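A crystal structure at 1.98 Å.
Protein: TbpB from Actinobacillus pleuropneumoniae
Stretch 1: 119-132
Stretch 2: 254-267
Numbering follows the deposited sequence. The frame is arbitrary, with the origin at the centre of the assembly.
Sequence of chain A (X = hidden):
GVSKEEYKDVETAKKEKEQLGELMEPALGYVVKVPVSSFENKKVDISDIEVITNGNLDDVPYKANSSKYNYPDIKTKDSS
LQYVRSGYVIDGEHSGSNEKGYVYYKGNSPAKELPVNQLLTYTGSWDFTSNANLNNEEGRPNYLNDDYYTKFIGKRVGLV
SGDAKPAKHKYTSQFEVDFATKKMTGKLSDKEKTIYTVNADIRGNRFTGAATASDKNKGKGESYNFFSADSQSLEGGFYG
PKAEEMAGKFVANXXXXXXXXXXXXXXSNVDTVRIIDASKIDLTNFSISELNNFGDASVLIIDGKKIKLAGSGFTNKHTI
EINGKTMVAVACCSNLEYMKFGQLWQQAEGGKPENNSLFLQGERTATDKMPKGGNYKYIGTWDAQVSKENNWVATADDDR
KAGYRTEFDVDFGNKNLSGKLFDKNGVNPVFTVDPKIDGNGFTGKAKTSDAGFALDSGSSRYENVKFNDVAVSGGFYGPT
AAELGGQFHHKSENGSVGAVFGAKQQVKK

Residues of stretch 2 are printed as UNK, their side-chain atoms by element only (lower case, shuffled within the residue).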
# COMPACT_ATOMS: atom_id res chain seq x y z
N LEU A 119 -0.79 18.08 -13.57
CA LEU A 119 -1.05 17.01 -14.57
C LEU A 119 0.30 16.40 -14.91
O LEU A 119 1.17 17.08 -15.43
CB LEU A 119 -1.76 17.60 -15.80
CG LEU A 119 -2.12 16.75 -17.03
CD1 LEU A 119 -3.12 15.63 -16.68
CD2 LEU A 119 -2.73 17.72 -18.06
N LEU A 120 0.51 15.14 -14.53
CA LEU A 120 1.85 14.56 -14.61
C LEU A 120 1.96 13.38 -15.59
O LEU A 120 1.10 12.50 -15.62
CB LEU A 120 2.35 14.15 -13.21
CG LEU A 120 2.79 15.29 -12.27
CD1 LEU A 120 2.82 14.74 -10.85
CD2 LEU A 120 4.14 15.86 -12.67
N THR A 121 3.01 13.40 -16.39
CA THR A 121 3.25 12.33 -17.40
C THR A 121 4.28 11.38 -16.84
O THR A 121 5.36 11.82 -16.50
CB THR A 121 3.74 12.95 -18.73
OG1 THR A 121 2.65 13.66 -19.28
CG2 THR A 121 4.18 11.89 -19.73
N TYR A 122 3.94 10.09 -16.72
CA TYR A 122 4.93 9.08 -16.33
C TYR A 122 5.36 8.38 -17.63
O TYR A 122 4.50 7.93 -18.42
CB TYR A 122 4.28 8.05 -15.42
CG TYR A 122 3.90 8.57 -14.07
CD1 TYR A 122 4.63 8.21 -12.95
CD2 TYR A 122 2.80 9.44 -13.91
CE1 TYR A 122 4.26 8.68 -11.64
CE2 TYR A 122 2.43 9.93 -12.62
CZ TYR A 122 3.17 9.53 -11.51
OH TYR A 122 2.82 9.97 -10.27
N THR A 123 6.67 8.24 -17.82
CA THR A 123 7.24 7.62 -18.98
C THR A 123 8.09 6.44 -18.58
O THR A 123 8.86 6.53 -17.60
CB THR A 123 8.12 8.64 -19.74
OG1 THR A 123 7.29 9.73 -20.17
CG2 THR A 123 8.65 7.99 -21.01
N GLY A 124 8.01 5.36 -19.36
CA GLY A 124 8.78 4.15 -19.06
C GLY A 124 8.61 3.08 -20.13
O GLY A 124 8.58 3.40 -21.32
N SER A 125 8.55 1.81 -19.71
CA SER A 125 8.49 0.70 -20.67
C SER A 125 7.34 -0.21 -20.32
O SER A 125 6.66 0.00 -19.33
CB SER A 125 9.77 -0.14 -20.64
OG SER A 125 9.92 -0.77 -19.35
N TRP A 126 7.12 -1.21 -21.16
CA TRP A 126 6.21 -2.28 -20.79
C TRP A 126 6.83 -3.57 -21.36
O TRP A 126 7.76 -3.49 -22.17
CB TRP A 126 4.78 -2.01 -21.28
CG TRP A 126 4.56 -1.96 -22.83
CD1 TRP A 126 4.94 -0.95 -23.70
CD2 TRP A 126 3.86 -2.93 -23.62
NE1 TRP A 126 4.55 -1.27 -25.00
CE2 TRP A 126 3.89 -2.47 -24.97
CE3 TRP A 126 3.25 -4.15 -23.33
CZ2 TRP A 126 3.32 -3.19 -26.01
CZ3 TRP A 126 2.66 -4.88 -24.38
CH2 TRP A 126 2.71 -4.38 -25.72
N ASP A 127 6.36 -4.71 -20.86
CA ASP A 127 6.83 -6.03 -21.23
C ASP A 127 5.62 -6.95 -21.15
O ASP A 127 4.58 -6.56 -20.59
CB ASP A 127 7.91 -6.48 -20.22
CG ASP A 127 9.26 -5.82 -20.50
OD1 ASP A 127 9.86 -6.18 -21.51
OD2 ASP A 127 9.68 -4.95 -19.69
N PHE A 128 5.74 -8.17 -21.68
CA PHE A 128 4.60 -9.07 -21.77
C PHE A 128 5.06 -10.47 -21.98
O PHE A 128 6.21 -10.71 -22.43
CB PHE A 128 3.64 -8.71 -22.95
CG PHE A 128 4.31 -8.76 -24.34
CD1 PHE A 128 4.35 -9.95 -25.07
CD2 PHE A 128 4.85 -7.61 -24.91
CE1 PHE A 128 4.97 -9.99 -26.34
CE2 PHE A 128 5.47 -7.66 -26.17
CZ PHE A 128 5.52 -8.86 -26.87
N THR A 129 4.14 -11.40 -21.71
CA THR A 129 4.27 -12.76 -22.27
C THR A 129 2.93 -13.13 -22.89
O THR A 129 1.87 -12.80 -22.33
CB THR A 129 4.75 -13.85 -21.25
OG1 THR A 129 4.71 -15.14 -21.88
CG2 THR A 129 3.87 -13.90 -19.93
N SER A 130 2.94 -13.74 -24.08
CA SER A 130 1.67 -14.29 -24.58
C SER A 130 1.38 -15.64 -23.92
O SER A 130 2.15 -16.14 -23.10
CB SER A 130 1.67 -14.40 -26.10
OG SER A 130 2.42 -15.56 -26.47
N ASN A 131 0.21 -16.22 -24.22
CA ASN A 131 -0.00 -17.61 -23.87
C ASN A 131 0.67 -18.49 -24.94
O ASN A 131 1.31 -17.95 -25.87
CB ASN A 131 -1.51 -17.91 -23.75
CG ASN A 131 -2.24 -17.79 -25.05
OD1 ASN A 131 -1.79 -17.17 -26.01
ND2 ASN A 131 -3.44 -18.38 -25.09
N ALA A 132 0.51 -19.82 -24.81
CA ALA A 132 1.06 -20.80 -25.77
C ALA A 132 -0.09 -21.47 -26.51
O ALA A 132 -0.98 -22.06 -25.89
CB ALA A 132 1.94 -21.85 -25.06
N UNK A 254 -9.30 -12.88 -22.50
CA UNK A 254 -9.24 -14.30 -22.90
C UNK A 254 -7.95 -14.99 -22.42
O UNK A 254 -7.62 -16.08 -22.90
o UNK A 254 -7.27 -13.20 -24.53
o UNK A 254 -8.00 -14.04 -26.37
c UNK A 254 -8.12 -13.85 -25.15
c UNK A 254 -9.35 -14.42 -24.42
N UNK A 255 -7.24 -14.39 -21.46
CA UNK A 255 -6.01 -15.01 -20.90
C UNK A 255 -4.88 -15.29 -21.92
O UNK A 255 -4.02 -16.13 -21.67
n UNK A 255 -9.76 -17.46 -17.10
c UNK A 255 -6.31 -16.27 -20.09
c UNK A 255 -7.59 -17.41 -18.27
c UNK A 255 -7.38 -16.10 -19.00
c UNK A 255 -8.33 -17.18 -16.95
N UNK A 256 -4.85 -14.54 -23.01
CA UNK A 256 -3.84 -14.73 -24.07
C UNK A 256 -2.59 -13.82 -23.92
O UNK A 256 -1.67 -13.92 -24.72
o UNK A 256 -4.83 -13.08 -25.48
c UNK A 256 -4.46 -14.45 -25.43
N UNK A 257 -2.61 -12.93 -22.93
CA UNK A 257 -1.51 -11.97 -22.74
C UNK A 257 -1.48 -11.48 -21.31
O UNK A 257 -2.53 -11.27 -20.68
c UNK A 257 -1.63 -10.82 -23.74
c UNK A 257 -0.22 -8.81 -23.45
c UNK A 257 0.37 -10.47 -25.32
c UNK A 257 -0.23 -10.24 -23.93
N UNK A 258 -0.25 -11.33 -20.78
CA UNK A 258 0.01 -10.74 -19.47
C UNK A 258 1.01 -9.65 -19.71
O UNK A 258 2.09 -9.91 -20.20
c UNK A 258 1.77 -10.71 -14.52
c UNK A 258 0.59 -11.82 -18.55
c UNK A 258 2.30 -10.97 -16.86
c UNK A 258 2.69 -10.62 -15.57
c UNK A 258 0.07 -11.45 -16.08
c UNK A 258 0.45 -11.13 -14.78
c UNK A 258 0.98 -11.36 -17.15
N UNK A 259 0.63 -8.41 -19.40
CA UNK A 259 1.47 -7.26 -19.65
C UNK A 259 1.86 -6.60 -18.33
O UNK A 259 1.09 -6.59 -17.39
c UNK A 259 0.70 -6.25 -20.55
N UNK A 260 3.06 -6.05 -18.25
CA UNK A 260 3.53 -5.31 -17.08
C UNK A 260 4.12 -3.98 -17.54
O UNK A 260 4.49 -3.85 -18.69
c UNK A 260 4.12 -7.38 -15.63
c UNK A 260 4.65 -6.06 -16.25
c UNK A 260 5.91 -6.38 -17.14
N UNK A 261 4.23 -3.01 -16.63
CA UNK A 261 4.78 -1.71 -17.02
C UNK A 261 5.32 -1.00 -15.80
O UNK A 261 4.96 -1.33 -14.68
c UNK A 261 2.38 -0.79 -17.05
c UNK A 261 3.71 -0.85 -17.75
c UNK A 261 -0.11 -0.71 -15.74
c UNK A 261 0.88 0.19 -15.40
c UNK A 261 0.13 -1.65 -16.74
c UNK A 261 1.37 -1.68 -17.41
c UNK A 261 2.12 0.15 -16.06
N UNK A 262 6.26 -0.11 -16.03
CA UNK A 262 6.75 0.79 -14.97
C UNK A 262 7.20 2.11 -15.63
O UNK A 262 7.62 2.14 -16.80
o UNK A 262 8.97 -0.23 -15.09
c UNK A 262 7.91 0.13 -14.20
N UNK A 263 7.12 3.21 -14.88
CA UNK A 263 7.35 4.52 -15.44
C UNK A 263 7.56 5.52 -14.29
O UNK A 263 7.22 5.24 -13.17
c UNK A 263 6.14 4.95 -16.27
N UNK A 264 8.10 6.69 -14.62
CA UNK A 264 8.46 7.70 -13.63
C UNK A 264 8.06 9.05 -14.21
O UNK A 264 8.21 9.24 -15.42
n UNK A 264 12.14 10.18 -10.68
c UNK A 264 10.61 8.82 -12.74
c UNK A 264 9.97 7.64 -13.44
c UNK A 264 12.16 8.65 -12.70
c UNK A 264 12.82 9.84 -11.99
N UNK A 265 7.54 9.95 -13.36
CA UNK A 265 7.11 11.25 -13.86
C UNK A 265 8.30 12.24 -13.88
O UNK A 265 9.30 12.04 -13.22
c UNK A 265 5.87 11.83 -13.12
c UNK A 265 6.96 13.78 -10.23
n UNK A 265 6.28 12.84 -9.59
c UNK A 265 6.16 12.38 -11.74
c UNK A 265 5.78 11.95 -10.51
n UNK A 265 6.88 13.54 -11.53
N UNK A 266 8.15 13.29 -14.67
CA UNK A 266 9.23 14.25 -14.85
C UNK A 266 8.95 15.56 -14.11
O UNK A 266 9.47 16.60 -14.53
c UNK A 266 8.19 15.13 -17.03
o UNK A 266 7.04 15.00 -16.54
n UNK A 266 8.42 15.80 -18.17
c UNK A 266 9.44 14.53 -16.35
N UNK A 267 8.15 15.52 -13.05
CA UNK A 267 7.79 16.76 -12.31
C UNK A 267 8.88 17.23 -11.35
O UNK A 267 9.68 16.42 -10.86
O HOH W 1 4.60 15.84 -16.48
O HOH W 2 10.54 0.62 -17.30

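Position 254 carries two carbons, the second bearing two oxygens and no nitrogen, a carboxylate on a two-carbon side chain. It makes no contact with stretch 1 and is Asp254. Position 255 has four carbons in a row ending in nitrogen; the end leads away from stretch 1, as suits a charged group at an exposed site. This is Lys255.

At 256 one carbon bears one oxygen; the carbon lies 3.9 Å from Asn131 OD1, and the backbone O accepts from Asn131 N at 3.0 Å. This is Ser256. Its OG and N both donate to Asp254 OD1, at 2.6 and 3.2 Å, tying the loop together just before the strand. Position 257 shows four carbons forked at the second, and one tip lies 3.9 Å from Phe128 CB. This is Leu257, whose fork fills space beside Phe128 and Ser130.

Position 258 has one carbon, 4.1 Å from Thr129 CG2, and then a six-carbon ring without a hydroxyl that leads away. This is Phe258, buried, where a phenyl ring has no polar group to satisfy. At 259 a single carbon, 4.3 Å from Trp126 CE3, identifies Ala259; so small a side chain fits beside the large indole.

At 260 a carbon carries two carbons, one of them 3.7 Å from Asp127 CB; this is Val260. Beta-branched residues favour such extended backbone. Position 261 again has a six-carbon ring on one carbon; that carbon packs 3.9 Å from Trp126 CB, while the ring leads away. This is Phe261, another apolar ring in a buried place.

At 262 one carbon bears one oxygen, 4.4 Å from Ser125 OG; water 2 bridges the two, 2.8 Å from the oxygen at 262 and 2.6 Å from Ser125 OG. A small hydroxyl suits this bridge: Ser262. At 263 a lone carbon points toward stretch 1, 3.7 Å from Tyr122 CB: Ala263. Gly124 faces it, and a CB there would clash with Ser262 O and Ala263 CA.

Position 264, its backbone paired with Thr123, has four carbons in a row ending in nitrogen, a chain suited to a partly exposed site: Lys264. Position 265 bears one carbon, 3.6 Å from the centroid of the Tyr122 ring and over its face, then a five-membered ring of three carbons and two nitrogens, with Leu120 CD1 over one face, 4.0 Å from its centroid. This flat ring is His265.

At 266 two carbons, the second with one oxygen and one nitrogen, reach Thr121 N through water 1, which donates to the oxygen at 2.6 Å and accepts from Thr121 N at 2.9 Å. The amide is Asn266. Position 267 has no side chain, leaving room for Leu120 CD2, 3.8 Å from its CA. Gly267 N donates to His265 ND1 at 2.8 Å.

The strands run antiparallel. Thr123-Lys264, Ser125-Ser262, Asp127-Val260 and Thr129-Phe258 each bond both ways, Ser262 N to Ser125 O weakly. Between them, Tyr122, Trp126, Phe128 and Ser130 share one face with His265, Phe261, Ala259 and Leu257.

Stretch 2 254-267: DKSLFAVFSAKHNG
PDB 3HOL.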